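Local coordinates for MobB protein homolog (Geobacillus stearothermophilus, PDB 1XJC) that is of unproven function but probably binds a guanine nucleotide through a P-loop NTPase fold and assists molybdenum cofactor biosynthesis, at residues 17-22 against 155-160; 112-117 against 123-128; 23-28 against 33-38; 132-137 against 142-147. All coordinates share one frame; numbering follows the deposited sequence.

Contact 1 of 4, residues 17-22 against 155-160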
loop_
_atom_site.group_PDB
_atom_site.type_symbol
_atom_site.label_atom_id
_atom_site.label_comp_id
_atom_site.label_asym_id
_atom_site.label_seq_id
_atom_site.Cartn_x
_atom_site.Cartn_y
_atom_site.Cartn_z
ATOM N N LYS A 17 -0.103 -8.953 2.745
ATOM C CA LYS A 17 -0.332 -7.699 2.041
ATOM C C LYS A 17 -1.439 -7.779 0.985
ATOM O O LYS A 17 -2.103 -6.778 0.730
ATOM C CB LYS A 17 0.977 -7.155 1.440
ATOM C CG LYS A 17 1.820 -8.152 0.721
ATOM C CD LYS A 17 3.224 -7.607 0.455
ATOM C CE LYS A 17 4.035 -8.603 -0.344
ATOM N NZ LYS A 17 5.384 -8.061 -0.658
ATOM N N THR A 18 -1.650 -8.953 0.384
ATOM C CA THR A 18 -2.720 -9.119 -0.606
ATOM C C THR A 18 -4.088 -8.941 0.073
ATOM O O THR A 18 -4.992 -8.292 -0.448
ATOM C CB THR A 18 -2.674 -10.532 -1.237
ATOM O OG1 THR A 18 -1.439 -10.706 -1.941
ATOM C CG2 THR A 18 -3.857 -10.734 -2.185
ATOM N N THR A 19 -4.244 -9.547 1.239
ATOM C CA THR A 19 -5.477 -9.419 1.993
ATOM C C THR A 19 -5.704 -7.944 2.346
ATOM O O THR A 19 -6.776 -7.407 2.085
ATOM C CB THR A 19 -5.417 -10.287 3.267
ATOM O OG1 THR A 19 -5.613 -11.657 2.890
ATOM C CG2 THR A 19 -6.491 -9.859 4.295
ATOM N N LEU A 20 -4.694 -7.282 2.912
ATOM C CA LEU A 20 -4.837 -5.866 3.262
ATOM C C LEU A 20 -5.161 -4.988 2.050
ATOM O O LEU A 20 -6.102 -4.198 2.096
ATOM C CB LEU A 20 -3.576 -5.331 3.929
ATOM C CG LEU A 20 -3.668 -3.827 4.237
ATOM C CD1 LEU A 20 -4.829 -3.560 5.212
ATOM C CD2 LEU A 20 -2.354 -3.355 4.833
HETATM N N MSE A 21 -4.396 -5.127 0.970
HETATM C CA MSE A 21 -4.647 -4.324 -0.240
HETATM C C MSE A 21 -6.079 -4.499 -0.730
HETATM O O MSE A 21 -6.788 -3.532 -1.012
HETATM C CB MSE A 21 -3.687 -4.721 -1.381
HETATM C CG MSE A 21 -2.248 -4.260 -1.201
HETATM SE SE MSE A 21 -2.055 -2.313 -1.242
HETATM C CE MSE A 21 -2.085 -2.029 -3.184
ATOM N N GLU A 22 -6.512 -5.745 -0.835
ATOM C CA GLU A 22 -7.860 -6.002 -1.321
ATOM C C GLU A 22 -8.950 -5.402 -0.457
ATOM O O GLU A 22 -9.861 -4.738 -0.957
ATOM C CB GLU A 22 -8.084 -7.513 -1.479
ATOM C CG GLU A 22 -7.697 -7.993 -2.875
ATOM C CD GLU A 22 -7.837 -9.503 -3.073
ATOM O OE1 GLU A 22 -8.805 -10.104 -2.539
ATOM O OE2 GLU A 22 -6.978 -10.069 -3.788
ATOM N N ASP A 155 -11.937 -6.369 10.687
ATOM C CA ASP A 155 -13.105 -5.621 11.162
ATOM C C ASP A 155 -12.637 -4.465 12.036
ATOM O O ASP A 155 -13.378 -3.514 12.295
ATOM C CB ASP A 155 -14.051 -6.506 11.973
ATOM C CG ASP A 155 -14.962 -7.343 11.090
ATOM O OD1 ASP A 155 -15.102 -6.997 9.895
ATOM O OD2 ASP A 155 -15.542 -8.330 11.594
ATOM N N GLU A 156 -11.397 -4.560 12.494
ATOM C CA GLU A 156 -10.842 -3.505 13.300
ATOM C C GLU A 156 -9.789 -2.684 12.560
ATOM O O GLU A 156 -9.834 -1.448 12.604
ATOM C CB GLU A 156 -10.225 -4.069 14.570
ATOM C CG GLU A 156 -9.731 -2.994 15.486
ATOM C CD GLU A 156 -10.077 -3.302 16.924
ATOM O OE1 GLU A 156 -9.443 -4.209 17.514
ATOM O OE2 GLU A 156 -11.004 -2.643 17.448
ATOM N N TYR A 157 -8.862 -3.326 11.852
ATOM C CA TYR A 157 -7.841 -2.499 11.203
ATOM C C TYR A 157 -8.271 -1.694 9.976
ATOM O O TYR A 157 -7.695 -0.650 9.709
ATOM C CB TYR A 157 -6.536 -3.291 10.935
ATOM C CG TYR A 157 -6.604 -4.491 10.022
ATOM C CD1 TYR A 157 -6.838 -4.346 8.648
ATOM C CD2 TYR A 157 -6.373 -5.775 10.522
ATOM C CE1 TYR A 157 -6.834 -5.458 7.802
ATOM C CE2 TYR A 157 -6.368 -6.888 9.686
ATOM C CZ TYR A 157 -6.596 -6.726 8.330
ATOM O OH TYR A 157 -6.572 -7.827 7.507
ATOM N N ILE A 158 -9.290 -2.141 9.253
ATOM C CA ILE A 158 -9.755 -1.397 8.077
ATOM C C ILE A 158 -10.400 -0.076 8.522
ATOM O O ILE A 158 -10.020 0.989 8.043
ATOM C CB ILE A 158 -10.737 -2.244 7.231
ATOM C CG1 ILE A 158 -9.976 -3.428 6.598
ATOM C CG2 ILE A 158 -11.391 -1.377 6.149
ATOM C CD1 ILE A 158 -8.827 -3.001 5.624
ATOM N N PRO A 159 -11.369 -0.122 9.457
ATOM C CA PRO A 159 -11.956 1.159 9.878
ATOM C C PRO A 159 -10.857 2.054 10.496
ATOM O O PRO A 159 -10.859 3.279 10.333
ATOM C CB PRO A 159 -13.018 0.732 10.901
ATOM C CG PRO A 159 -13.469 -0.590 10.357
ATOM C CD PRO A 159 -12.145 -1.255 10.001
ATOM N N TRP A 160 -9.908 1.443 11.196
ATOM C CA TRP A 160 -8.829 2.233 11.802
ATOM C C TRP A 160 -8.005 2.947 10.711
ATOM O O TRP A 160 -7.702 4.163 10.801
ATOM C CB TRP A 160 -7.910 1.330 12.621
ATOM C CG TRP A 160 -6.860 2.085 13.379
ATOM C CD1 TRP A 160 -6.990 2.658 14.615
ATOM C CD2 TRP A 160 -5.537 2.393 12.933
ATOM N NE1 TRP A 160 -5.830 3.306 14.963
ATOM C CE2 TRP A 160 -4.921 3.160 13.947
ATOM C CE3 TRP A 160 -4.811 2.096 11.773
ATOM C CZ2 TRP A 160 -3.614 3.637 13.834
ATOM C CZ3 TRP A 160 -3.512 2.570 11.661
ATOM C CH2 TRP A 160 -2.926 3.333 12.688
#
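Leu20 of helix 17-22 meets Tyr157 of helix 155-160 through a single methyl, CD1, which lies obliquely to the ring, 3.8 Å from Tyr157 CE1. With CG trans to its own backbone N (chi1 177°), the leucine side chain extends toward the facing helix although its CB does not point there. The same CD1 also rests against Ile158 CD1 at 4.1 Å, so one leucine branch sits against two successive side chains. Tyr157 has its CG between the backbone N and carbonyl carbon (chi1 62°), sending the ring across to helix 17-22. Its far end passes Thr19, whose CG2 is 3.8 Å from Tyr157 OH, the side chains crossing at about a right angle. That hydroxyl is hydrogen-bonded to Leu151 O, in the loop ahead of helix 154-166. The helix segments are 11.4 Å apart at closest approach and cross at -53°, a spacing bridged largely by the tyrosine ring. Helix 17-30 begins at an apparent P-loop (Walker A, with Lys17 and Thr18), and helix 154-166 packs beside it on the same sheet face. Leu20 and Tyr157 both touch Ile135 of strand 131-136, and Leu20 also packs on Val113 and Leu115 of strand 112-116 and Val9 of strand 6-10.

Contact 2 of 4, residues 112-117 against 123-128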
loop_
_atom_site.group_PDB
_atom_site.type_symbol
_atom_site.label_atom_id
_atom_site.label_comp_id
_atom_site.label_asym_id
_atom_site.label_seq_id
_atom_site.Cartn_x
_atom_site.Cartn_y
_atom_site.Cartn_z
ATOM N N LYS A 112 3.279 4.076 6.271
ATOM C CA LYS A 112 3.123 2.685 5.876
ATOM C C LYS A 112 2.628 1.706 6.918
ATOM O O LYS A 112 2.774 1.904 8.144
ATOM C CB LYS A 112 4.450 2.164 5.314
ATOM C CG LYS A 112 5.673 2.437 6.189
ATOM C CD LYS A 112 6.970 1.904 5.544
ATOM C CE LYS A 112 7.272 2.565 4.182
ATOM N NZ LYS A 112 7.720 4.006 4.238
ATOM N N VAL A 113 2.015 0.646 6.413
ATOM C CA VAL A 113 1.541 -0.423 7.265
ATOM C C VAL A 113 2.514 -1.568 6.980
ATOM O O VAL A 113 2.771 -1.901 5.825
ATOM C CB VAL A 113 0.115 -0.859 6.898
ATOM C CG1 VAL A 113 -0.285 -2.080 7.767
ATOM C CG2 VAL A 113 -0.860 0.319 7.100
ATOM N N VAL A 114 3.071 -2.156 8.029
ATOM C CA VAL A 114 4.021 -3.236 7.851
ATOM C C VAL A 114 3.352 -4.571 8.201
ATOM O O VAL A 114 2.748 -4.711 9.279
ATOM C CB VAL A 114 5.263 -3.023 8.764
ATOM C CG1 VAL A 114 6.255 -4.180 8.574
ATOM C CG2 VAL A 114 5.937 -1.668 8.453
ATOM N N LEU A 115 3.436 -5.530 7.281
ATOM C CA LEU A 115 2.873 -6.857 7.494
ATOM C C LEU A 115 4.028 -7.806 7.802
ATOM O O LEU A 115 5.048 -7.832 7.087
ATOM C CB LEU A 115 2.098 -7.326 6.259
ATOM C CG LEU A 115 0.722 -6.649 6.186
ATOM C CD1 LEU A 115 0.664 -5.762 4.984
ATOM C CD2 LEU A 115 -0.388 -7.701 6.149
ATOM N N VAL A 116 3.883 -8.570 8.880
ATOM C CA VAL A 116 4.940 -9.480 9.290
ATOM C C VAL A 116 4.413 -10.867 9.630
ATOM O O VAL A 116 3.387 -11.005 10.299
ATOM C CB VAL A 116 5.717 -8.918 10.529
ATOM C CG1 VAL A 116 6.316 -7.529 10.200
ATOM C CG2 VAL A 116 4.801 -8.808 11.723
ATOM N N ARG A 117 5.131 -11.890 9.174
ATOM C CA ARG A 117 4.744 -13.269 9.455
ATOM C C ARG A 117 5.353 -13.724 10.775
ATOM O O ARG A 117 4.847 -14.641 11.430
ATOM C CB ARG A 117 5.257 -14.198 8.350
ATOM C CG ARG A 117 4.849 -13.782 6.946
ATOM C CD ARG A 117 5.724 -14.482 5.906
ATOM N NE ARG A 117 7.138 -14.131 6.073
ATOM C CZ ARG A 117 8.102 -14.441 5.204
ATOM N NH1 ARG A 117 7.819 -15.114 4.088
ATOM N NH2 ARG A 117 9.354 -14.075 5.452
ATOM N N ALA A 123 12.055 -7.871 12.722
ATOM C CA ALA A 123 13.412 -7.431 13.035
ATOM C C ALA A 123 14.053 -6.755 11.824
ATOM O O ALA A 123 14.785 -5.780 11.970
ATOM C CB ALA A 123 14.262 -8.617 13.486
ATOM N N SER A 124 13.780 -7.251 10.625
ATOM C CA SER A 124 14.382 -6.633 9.450
ATOM C C SER A 124 13.555 -5.511 8.829
ATOM O O SER A 124 14.049 -4.811 7.941
ATOM C CB SER A 124 14.665 -7.681 8.381
ATOM O OG SER A 124 13.462 -8.156 7.812
ATOM N N LEU A 125 12.313 -5.336 9.288
ATOM C CA LEU A 125 11.427 -4.305 8.744
ATOM C C LEU A 125 11.125 -3.150 9.707
ATOM O O LEU A 125 10.599 -2.128 9.291
ATOM C CB LEU A 125 10.095 -4.935 8.298
ATOM C CG LEU A 125 10.141 -6.005 7.188
ATOM C CD1 LEU A 125 8.774 -6.622 7.009
ATOM C CD2 LEU A 125 10.612 -5.401 5.893
ATOM N N GLN A 126 11.453 -3.320 10.988
ATOM C CA GLN A 126 11.177 -2.304 12.002
ATOM C C GLN A 126 11.955 -1.007 11.808
ATOM O O GLN A 126 11.609 0.014 12.387
ATOM C CB GLN A 126 11.475 -2.852 13.402
ATOM C CG GLN A 126 12.956 -3.040 13.727
ATOM C CD GLN A 126 13.185 -3.579 15.142
ATOM O OE1 GLN A 126 12.422 -3.277 16.062
ATOM N NE2 GLN A 126 14.253 -4.355 15.322
ATOM N N HIS A 127 13.003 -1.028 10.996
ATOM C CA HIS A 127 13.775 0.191 10.820
ATOM C C HIS A 127 13.336 1.086 9.659
ATOM O O HIS A 127 13.979 2.105 9.375
ATOM C CB HIS A 127 15.260 -0.158 10.728
ATOM C CG HIS A 127 15.773 -0.831 11.964
ATOM N ND1 HIS A 127 15.730 -0.228 13.203
ATOM C CD2 HIS A 127 16.290 -2.066 12.162
ATOM C CE1 HIS A 127 16.201 -1.063 14.113
ATOM N NE2 HIS A 127 16.548 -2.185 13.508
ATOM N N LEU A 128 12.224 0.731 9.022
ATOM C CA LEU A 128 11.714 1.532 7.918
ATOM C C LEU A 128 11.147 2.841 8.444
ATOM O O LEU A 128 10.876 2.988 9.644
ATOM C CB LEU A 128 10.642 0.774 7.139
ATOM C CG LEU A 128 11.123 -0.499 6.444
ATOM C CD1 LEU A 128 9.941 -1.204 5.794
ATOM C CD2 LEU A 128 12.179 -0.143 5.388
#
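Val114 and Leu125 mark the closest backbone approach, their CA atoms 7.5 Å apart, between strand 112-116 and the chain leaving helix 119-125. A type I beta turn from Leu125 to Leu128, closed by Leu128 N to Leu125 O at 3.3 Å, redirects this chain so that both leucines present their CB atoms to the strand. Alternation along the strand turns Lys112, Val114 and Val116 the same way. Leu125 carries most of the packing. Its CD1 lies 3.8 Å from Val114 CG1 and 4.1 Å from Val116 CG1, and it also approaches the backbone at Leu115 O. Val114 CG1 is trans to its backbone N (chi1 180°) and touches both CB and CD1 of Leu125. Lys112 CD lies 4.2 Å from Leu128 CB, the two side chains crossing at about a right angle. The lysine chain bends at chi3 and chi4, and its NZ is held by the carbonyl oxygens of Glu108, His110 and Ala129. The unit is a beta-alpha-beta crossover leading to strand 131-136. No hydrogen bond joins the two segments, and the contact is mainly packing of aliphatic groups; three carbonyls around the buried lysine's ammonium group would offset much of the cost of burying its charge.

Contact 3 of 4, residues 23-28 against 33-38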
loop_
_atom_site.group_PDB
_atom_site.type_symbol
_atom_site.label_atom_id
_atom_site.label_comp_id
_atom_site.label_asym_id
_atom_site.label_seq_id
_atom_site.Cartn_x
_atom_site.Cartn_y
_atom_site.Cartn_z
ATOM N N LYS A 23 -8.857 -5.627 0.845
ATOM C CA LYS A 23 -9.872 -5.117 1.747
ATOM C C LYS A 23 -9.831 -3.610 1.871
ATOM O O LYS A 23 -10.874 -2.968 1.964
ATOM C CB LYS A 23 -9.706 -5.759 3.130
ATOM C CG LYS A 23 -10.052 -7.240 3.137
ATOM C CD LYS A 23 -9.798 -7.852 4.506
ATOM C CE LYS A 23 -10.049 -9.350 4.467
ATOM N NZ LYS A 23 -11.449 -9.623 4.016
ATOM N N TRP A 24 -8.629 -3.039 1.876
ATOM C CA TRP A 24 -8.492 -1.594 2.013
ATOM C C TRP A 24 -9.035 -0.923 0.752
ATOM O O TRP A 24 -9.805 0.025 0.844
ATOM C CB TRP A 24 -7.019 -1.225 2.226
ATOM C CG TRP A 24 -6.796 0.143 2.802
ATOM C CD1 TRP A 24 -7.725 1.132 2.981
ATOM C CD2 TRP A 24 -5.557 0.664 3.294
ATOM N NE1 TRP A 24 -7.141 2.231 3.557
ATOM C CE2 TRP A 24 -5.810 1.974 3.759
ATOM C CE3 TRP A 24 -4.253 0.149 3.390
ATOM C CZ2 TRP A 24 -4.805 2.782 4.311
ATOM C CZ3 TRP A 24 -3.252 0.955 3.940
ATOM C CH2 TRP A 24 -3.535 2.254 4.392
ATOM N N VAL A 25 -8.636 -1.404 -0.428
ATOM C CA VAL A 25 -9.153 -0.830 -1.677
ATOM C C VAL A 25 -10.692 -0.913 -1.702
ATOM O O VAL A 25 -11.361 0.065 -2.028
ATOM C CB VAL A 25 -8.576 -1.563 -2.949
ATOM C CG1 VAL A 25 -9.398 -1.211 -4.172
ATOM C CG2 VAL A 25 -7.109 -1.164 -3.188
ATOM N N ALA A 26 -11.253 -2.068 -1.337
ATOM C CA ALA A 26 -12.710 -2.250 -1.337
ATOM C C ALA A 26 -13.448 -1.266 -0.412
ATOM O O ALA A 26 -14.493 -0.717 -0.784
ATOM C CB ALA A 26 -13.076 -3.727 -0.940
ATOM N N ALA A 27 -12.911 -1.036 0.785
ATOM C CA ALA A 27 -13.555 -0.114 1.718
ATOM C C ALA A 27 -13.478 1.287 1.127
ATOM O O ALA A 27 -14.454 2.039 1.172
ATOM C CB ALA A 27 -12.856 -0.148 3.089
ATOM N N ALA A 28 -12.319 1.643 0.568
ATOM C CA ALA A 28 -12.172 2.980 -0.022
ATOM C C ALA A 28 -13.171 3.142 -1.177
ATOM O O ALA A 28 -13.827 4.175 -1.295
ATOM C CB ALA A 28 -10.730 3.192 -0.533
ATOM N N TRP A 33 -14.505 6.751 -2.767
ATOM C CA TRP A 33 -13.238 7.437 -3.020
ATOM C C TRP A 33 -12.645 7.083 -4.394
ATOM O O TRP A 33 -12.942 6.022 -4.964
ATOM C CB TRP A 33 -12.214 7.087 -1.937
ATOM C CG TRP A 33 -12.550 7.607 -0.556
ATOM C CD1 TRP A 33 -13.635 8.366 -0.196
ATOM C CD2 TRP A 33 -11.786 7.408 0.639
ATOM N NE1 TRP A 33 -13.589 8.649 1.153
ATOM C CE2 TRP A 33 -12.466 8.072 1.689
ATOM C CE3 TRP A 33 -10.589 6.732 0.928
ATOM C CZ2 TRP A 33 -11.989 8.078 3.010
ATOM C CZ3 TRP A 33 -10.115 6.737 2.245
ATOM C CH2 TRP A 33 -10.820 7.409 3.267
ATOM N N ARG A 34 -11.818 7.989 -4.917
ATOM C CA ARG A 34 -11.120 7.790 -6.187
ATOM C C ARG A 34 -9.789 7.193 -5.727
ATOM O O ARG A 34 -8.965 7.885 -5.106
ATOM C CB ARG A 34 -10.929 9.136 -6.906
ATOM C CG ARG A 34 -12.258 9.765 -7.410
ATOM C CD ARG A 34 -12.018 11.131 -8.093
ATOM N NE ARG A 34 -11.111 11.015 -9.238
ATOM C CZ ARG A 34 -11.426 10.420 -10.388
ATOM N NH1 ARG A 34 -12.632 9.889 -10.553
ATOM N NH2 ARG A 34 -10.535 10.344 -11.372
ATOM N N VAL A 35 -9.590 5.907 -6.020
ATOM C CA VAL A 35 -8.396 5.188 -5.568
ATOM C C VAL A 35 -7.425 4.777 -6.663
ATOM O O VAL A 35 -7.837 4.460 -7.787
ATOM C CB VAL A 35 -8.800 3.882 -4.821
ATOM C CG1 VAL A 35 -7.545 3.123 -4.328
ATOM C CG2 VAL A 35 -9.724 4.220 -3.655
ATOM N N GLY A 36 -6.139 4.781 -6.323
ATOM C CA GLY A 36 -5.118 4.337 -7.255
ATOM C C GLY A 36 -4.258 3.320 -6.521
ATOM O O GLY A 36 -4.127 3.417 -5.303
ATOM N N THR A 37 -3.718 2.317 -7.213
ATOM C CA THR A 37 -2.821 1.368 -6.553
ATOM C C THR A 37 -1.559 1.219 -7.394
ATOM O O THR A 37 -1.600 1.404 -8.609
ATOM C CB THR A 37 -3.448 -0.047 -6.359
ATOM O OG1 THR A 37 -3.786 -0.612 -7.633
ATOM C CG2 THR A 37 -4.708 0.040 -5.480
ATOM N N VAL A 38 -0.446 0.909 -6.733
ATOM C CA VAL A 38 0.846 0.691 -7.393
ATOM C C VAL A 38 1.455 -0.547 -6.741
ATOM O O VAL A 38 1.495 -0.663 -5.508
ATOM C CB VAL A 38 1.835 1.909 -7.206
ATOM C CG1 VAL A 38 3.119 1.679 -8.003
ATOM C CG2 VAL A 38 1.168 3.221 -7.650
#
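Ala28 is the small bump at the centre of this interface, its CB fitting into the corner made by Val35 and the Trp33 indole. The methyl lies 3.4 Å from Val35 CG2, tighter than usual van der Waals contact, and 3.8 Å from Trp33 CE3. Here helix 23-28 meets the beginning of strand 35-38. One turn earlier, Val25 continues the row: its CG2 presses on Thr37 CG2 at 3.5 Å, the two side chains crossing at about a right angle, and makes a looser contact with Val35 CG1. Val35 thus lies between the two helix residues, one methyl directed to each. The segments are the second half of a beta-alpha-beta unit (strand 6-10, helix 17-30, strand 35-39) of the P-loop NTPase-like fold, its two strands parallel with strand 99-103 between them; the helix and strand segments run nearly antiparallel, at 164°, with their axes 9.5 Å apart. The turn joining them is tied by Trp33 N, which donates to Ala28 O over 3.0 Å with an N-H...O angle of 153° and approaches 27° off the carbonyl plane. Trp33 CG lies beside its backbone N, which brings the start of the indole alongside Ala28: CB and CG pass close to Ala28 O, and CE3 reaches its methyl. Beyond, the indole packs on Met162 and Arg166 of helix 154-166 and makes a cation-pi contact with Arg168.

Contact 4 of 4, residues 132-137 against 142-147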
loop_
_atom_site.group_PDB
_atom_site.type_symbol
_atom_site.label_atom_id
_atom_site.label_comp_id
_atom_site.label_asym_id
_atom_site.label_seq_id
_atom_site.Cartn_x
_atom_site.Cartn_y
_atom_site.Cartn_z
ATOM N N ARG A 132 3.191 3.286 10.503
ATOM C CA ARG A 132 2.036 3.701 11.299
ATOM C C ARG A 132 1.339 2.543 12.018
ATOM O O ARG A 132 0.654 2.749 13.025
ATOM C CB ARG A 132 1.010 4.429 10.423
ATOM C CG ARG A 132 1.556 5.660 9.686
ATOM C CD ARG A 132 2.139 6.668 10.687
ATOM N NE ARG A 132 2.655 7.871 10.036
ATOM C CZ ARG A 132 1.890 8.864 9.587
ATOM N NH1 ARG A 132 0.574 8.796 9.723
ATOM N NH2 ARG A 132 2.441 9.923 8.993
ATOM N N ALA A 133 1.489 1.333 11.500
ATOM C CA ALA A 133 0.841 0.171 12.100
ATOM C C ALA A 133 1.481 -1.077 11.571
ATOM O O ALA A 133 2.139 -1.053 10.522
ATOM C CB ALA A 133 -0.663 0.150 11.769
ATOM N N VAL A 134 1.271 -2.161 12.311
ATOM C CA VAL A 134 1.784 -3.480 11.985
ATOM C C VAL A 134 0.608 -4.448 12.024
ATOM O O VAL A 134 -0.235 -4.369 12.928
ATOM C CB VAL A 134 2.815 -3.977 13.036
ATOM C CG1 VAL A 134 3.353 -5.376 12.628
ATOM C CG2 VAL A 134 3.973 -2.966 13.176
ATOM N N ILE A 135 0.532 -5.334 11.033
ATOM C CA ILE A 135 -0.502 -6.356 10.996
ATOM C C ILE A 135 0.328 -7.637 10.933
ATOM O O ILE A 135 1.154 -7.806 10.035
ATOM C CB ILE A 135 -1.424 -6.186 9.770
ATOM C CG1 ILE A 135 -2.179 -4.848 9.883
ATOM C CG2 ILE A 135 -2.390 -7.372 9.672
ATOM C CD1 ILE A 135 -3.089 -4.495 8.678
ATOM N N ALA A 136 0.118 -8.536 11.894
ATOM C CA ALA A 136 0.951 -9.730 11.979
ATOM C C ALA A 136 0.254 -11.062 12.128
ATOM O O ALA A 136 -0.926 -11.124 12.474
ATOM C CB ALA A 136 1.924 -9.556 13.141
ATOM N N TRP A 137 1.019 -12.128 11.894
ATOM C CA TRP A 137 0.524 -13.504 12.015
ATOM C C TRP A 137 0.525 -13.910 13.489
ATOM O O TRP A 137 -0.247 -14.764 13.902
ATOM C CB TRP A 137 1.449 -14.488 11.304
ATOM C CG TRP A 137 1.410 -14.573 9.822
ATOM C CD1 TRP A 137 1.093 -13.588 8.931
ATOM C CD2 TRP A 137 1.862 -15.686 9.047
ATOM N NE1 TRP A 137 1.336 -14.018 7.638
ATOM C CE2 TRP A 137 1.809 -15.303 7.685
ATOM C CE3 TRP A 137 2.315 -16.972 9.372
ATOM C CZ2 TRP A 137 2.193 -16.162 6.651
ATOM C CZ3 TRP A 137 2.696 -17.826 8.339
ATOM C CH2 TRP A 137 2.632 -17.414 6.995
ATOM N N GLY A 142 9.445 -7.530 22.602
ATOM C CA GLY A 142 9.970 -6.207 22.886
ATOM C C GLY A 142 8.951 -5.090 22.847
ATOM O O GLY A 142 7.756 -5.335 22.664
ATOM N N PRO A 143 9.395 -3.840 23.034
ATOM C CA PRO A 143 8.470 -2.703 23.007
ATOM C C PRO A 143 8.043 -2.431 21.570
ATOM O O PRO A 143 8.756 -2.789 20.636
ATOM C CB PRO A 143 9.304 -1.558 23.580
ATOM C CG PRO A 143 10.364 -2.260 24.396
ATOM C CD PRO A 143 10.721 -3.420 23.515
ATOM N N LEU A 144 6.883 -1.807 21.394
ATOM C CA LEU A 144 6.398 -1.492 20.057
ATOM C C LEU A 144 5.748 -0.116 20.090
ATOM O O LEU A 144 4.819 0.125 20.867
ATOM C CB LEU A 144 5.386 -2.549 19.590
ATOM C CG LEU A 144 5.341 -2.878 18.091
ATOM C CD1 LEU A 144 5.135 -1.611 17.274
ATOM C CD2 LEU A 144 6.633 -3.562 17.686
ATOM N N ALA A 145 6.247 0.785 19.250
ATOM C CA ALA A 145 5.734 2.154 19.185
ATOM C C ALA A 145 4.542 2.314 18.255
ATOM O O ALA A 145 4.079 3.435 18.028
ATOM C CB ALA A 145 6.846 3.108 18.753
ATOM N N HIS A 146 4.035 1.206 17.724
ATOM C CA HIS A 146 2.900 1.272 16.810
ATOM C C HIS A 146 1.841 0.235 17.135
ATOM O O HIS A 146 2.151 -0.830 17.661
ATOM C CB HIS A 146 3.377 1.047 15.375
ATOM C CG HIS A 146 4.635 1.780 15.040
ATOM N ND1 HIS A 146 4.703 3.156 14.981
ATOM C CD2 HIS A 146 5.886 1.327 14.788
ATOM C CE1 HIS A 146 5.943 3.519 14.708
ATOM N NE2 HIS A 146 6.681 2.430 14.586
ATOM N N PRO A 147 0.573 0.533 16.826
ATOM C CA PRO A 147 -0.453 -0.465 17.124
ATOM C C PRO A 147 -0.188 -1.715 16.284
ATOM O O PRO A 147 0.320 -1.625 15.155
ATOM C CB PRO A 147 -1.758 0.239 16.741
ATOM C CG PRO A 147 -1.332 1.262 15.733
ATOM C CD PRO A 147 -0.023 1.767 16.286
#
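Pro147 lays one side of its pyrrolidine ring against the backbone of strand 132-136, with CD 3.5 Å from Arg132 O and CG 4.2 Å from the methyl CB of Ala133. This is where the loop after strand 131-136 comes back to start strand 148-150, the outermost strand at this end of the parallel sheet of the P-loop NTPase-like fold. The first bond of that new pairing is already made here: Val134 N donates to Pro147 O over 3.0 Å, with an N-H...O angle of 157° and the donor nearly in line with the C=O bond. Val134 then makes a further backbone bond to Phe149, so the strand is joined on from the proline outward. The same proline oxygen also takes a CA-H...O contact from Ala133. Just before it, His146 points its CB at the strand and comes close to Arg132 O, while one face of the imidazole is covered by the methyl of its neighbour Ala145, whose CB sits over the ring centre. Val134 reaches the loop with CG2, which lies beside its own backbone N because CG1 takes the trans position (chi1 -179°). Trp122 of helix 119-125 touches both Val134 and Leu144, while on the proline's side Trp160 of helix 154-166 packs against Ala133 and Pro147. The guanidinium of Arg132 is directed elsewhere, its NE bonded to Asn130 OD1. Two residues before His146, Leu144 CD1 makes a loose contact with Val134 CG2 at 4.5 Å.

All four contacts are built around one parallel sheet. Contact 1 joins the N-terminal and C-terminal parts of the chain, its two segments 133 residues apart, and contacts 3, 2 and 4 are closed in that order inside the long loop it spans. Contacts 1 and 3 share helix 17-30 and have centres about 11 Å apart. Contacts 2 and 4 lie nearer, about 8 Å between centres, on the adjacent strands 112-116 and 131-136, where Lys112 O to Arg132 N is a probable hydrogen bond. Contacts 3 and 4, some 23 Å apart by centres, do not touch. Helix 154-166, the last in the chain, packs beside the presumed P-loop helix 17-30 and on strand 131-136.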